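Side-chain contact in chitinase (Thermococcus kodakarensis KOD1, PDB 5DHE), which probably hydrolyses chitin as a chitinase with two catalytic domains, this fragment being one of its chitin-binding domains: residues A54-G58 against Y59-T63. Residues are numbered along the deposited sequence; the frame is centred on the assembly and turned at random.
Sequences AEEGG and YVVFT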
loop_
_atom_site.group_PDB
_atom_site.type_symbol
_atom_site.label_atom_id
_atom_site.label_comp_id
_atom_site.label_asym_id
_atom_site.label_seq_id
_atom_site.Cartn_x
_atom_site.Cartn_y
_atom_site.Cartn_z
ATOM N N ALA A 54 -5.386 -1.362 9.097
ATOM C CA ALA A 54 -6.561 -2.108 9.534
ATOM C C ALA A 54 -6.582 -3.420 8.736
ATOM O O ALA A 54 -5.710 -3.664 7.899
ATOM C CB ALA A 54 -7.815 -1.292 9.262
ATOM N N GLU A 55 -7.549 -4.286 9.016
ATOM C CA GLU A 55 -7.656 -5.535 8.265
ATOM C C GLU A 55 -9.094 -5.595 7.792
ATOM O O GLU A 55 -10.017 -5.252 8.533
ATOM C CB GLU A 55 -7.325 -6.742 9.146
ATOM C CG GLU A 55 -5.957 -6.666 9.812
ATOM C CD GLU A 55 -5.529 -7.984 10.443
ATOM O OE1 GLU A 55 -6.361 -8.617 11.131
ATOM O OE2 GLU A 55 -4.354 -8.377 10.257
ATOM N N GLU A 56 -9.285 -6.000 6.545
ATOM C CA GLU A 56 -10.619 -6.087 5.977
ATOM C C GLU A 56 -10.708 -7.192 4.931
ATOM O O GLU A 56 -9.988 -7.169 3.937
ATOM C CB GLU A 56 -10.995 -4.748 5.336
ATOM C CG GLU A 56 -11.161 -3.610 6.342
ATOM C CD GLU A 56 -11.336 -2.256 5.678
ATOM O OE1 GLU A 56 -11.947 -2.211 4.589
ATOM O OE2 GLU A 56 -10.876 -1.241 6.254
ATOM N N GLY A 57 -11.596 -8.153 5.168
ATOM C CA GLY A 57 -11.788 -9.230 4.212
ATOM C C GLY A 57 -10.549 -10.044 3.923
ATOM O O GLY A 57 -10.376 -10.532 2.810
ATOM N N GLY A 58 -9.678 -10.199 4.919
ATOM C CA GLY A 58 -8.466 -10.964 4.709
ATOM C C GLY A 58 -7.310 -10.170 4.119
ATOM O O GLY A 58 -6.234 -10.727 3.861
ATOM N N TYR A 59 -7.537 -8.888 3.853
ATOM C CA TYR A 59 -6.485 -8.035 3.320
ATOM C C TYR A 59 -6.056 -7.023 4.371
ATOM O O TYR A 59 -6.817 -6.682 5.276
ATOM C CB TYR A 59 -6.965 -7.258 2.084
ATOM C CG TYR A 59 -7.200 -8.085 0.836
ATOM C CD1 TYR A 59 -8.359 -8.843 0.691
ATOM C CD2 TYR A 59 -6.262 -8.110 -0.194
ATOM C CE1 TYR A 59 -8.581 -9.611 -0.452
ATOM C CE2 TYR A 59 -6.474 -8.872 -1.337
ATOM C CZ TYR A 59 -7.632 -9.622 -1.456
ATOM O OH TYR A 59 -7.826 -10.400 -2.575
ATOM N N VAL A 60 -4.820 -6.546 4.259
ATOM C CA VAL A 60 -4.349 -5.503 5.156
ATOM C C VAL A 60 -4.756 -4.212 4.432
ATOM O O VAL A 60 -4.657 -4.117 3.203
ATOM C CB VAL A 60 -2.835 -5.578 5.324
ATOM C CG1 VAL A 60 -2.337 -4.395 6.192
ATOM C CG2 VAL A 60 -2.471 -6.899 5.995
ATOM N N VAL A 61 -5.253 -3.234 5.175
ATOM C CA VAL A 61 -5.722 -2.000 4.566
ATOM C C VAL A 61 -4.969 -0.807 5.129
ATOM O O VAL A 61 -5.011 -0.550 6.330
ATOM C CB VAL A 61 -7.245 -1.827 4.828
ATOM C CG1 VAL A 61 -7.755 -0.562 4.164
ATOM C CG2 VAL A 61 -8.006 -3.051 4.328
ATOM N N PHE A 62 -4.261 -0.094 4.263
ATOM C CA PHE A 62 -3.512 1.095 4.680
ATOM C C PHE A 62 -4.242 2.351 4.241
ATOM O O PHE A 62 -4.737 2.430 3.119
ATOM C CB PHE A 62 -2.116 1.097 4.065
ATOM C CG PHE A 62 -1.212 0.048 4.619
ATOM C CD1 PHE A 62 -0.659 0.183 5.888
ATOM C CD2 PHE A 62 -0.906 -1.079 3.866
ATOM C CE1 PHE A 62 0.200 -0.792 6.398
ATOM C CE2 PHE A 62 -0.048 -2.057 4.366
ATOM C CZ PHE A 62 0.507 -1.910 5.633
ATOM N N THR A 63 -4.332 3.323 5.147
ATOM C CA THR A 63 -4.968 4.606 4.854
ATOM C C THR A 63 -3.996 5.692 5.331
ATOM O O THR A 63 -3.194 5.466 6.238
ATOM C CB THR A 63 -6.326 4.754 5.559
ATOM O OG1 THR A 63 -6.194 4.407 6.941
ATOM C CG2 THR A 63 -7.348 3.857 4.908
#
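A two-residue beta hairpin with a type I' turn from E56 to Y59 joins strand 51-56, an outermost strand of the five-stranded antiparallel sheet, to strand 59-64 in this chitin-binding domain. E56 and Y59 close the turn with two backbone bonds: E56 N reaches Y59 O at 2.9 Å and Y59 N reaches E56 O at 3.0 Å. Farther from the turn, A54 and V61 form the next hydrogen-bonded pair, with V61 N 2.8 Å from A54 O and A54 N 2.9 Å from V61 O. Between them lies the non-hydrogen-bonded pair E55 and V60, where E55 CA, 3.3 Å from Y59 O, makes a CA-H...O contact. G57 and G58 take the turn with positive phi; a CB at G58 would also collide with the carbonyl oxygen of G57.

A54, E56, Y59 and V61 share one face of the hairpin, and Y59 also touches K36 and K38 of the adjoining strand 34-39. The Y59 ring lies beside the turn with E56 O in plane at its edge; CG, anti to the carbonyl carbon and beside the backbone N (chi1 -70°), turns the ring back toward the turn and brings CD1 to 3.4 Å from G57 O. The backbone itself sets Y59 CB close to E56 O and G58 C. With the ring cut back to an alanine, the G57 carbonyl and the side chains of K36 and K38 would probably lose their aromatic neighbour. On the opposite face, V60 is buried, packing on V45 and K53. The side chains of E56 and V61 cross at about a right angle: the extended glutamate runs over the valine, its CB 3.6 Å from V61 CG2 and its carboxylate OE2 3.8 Å from V61 CG1.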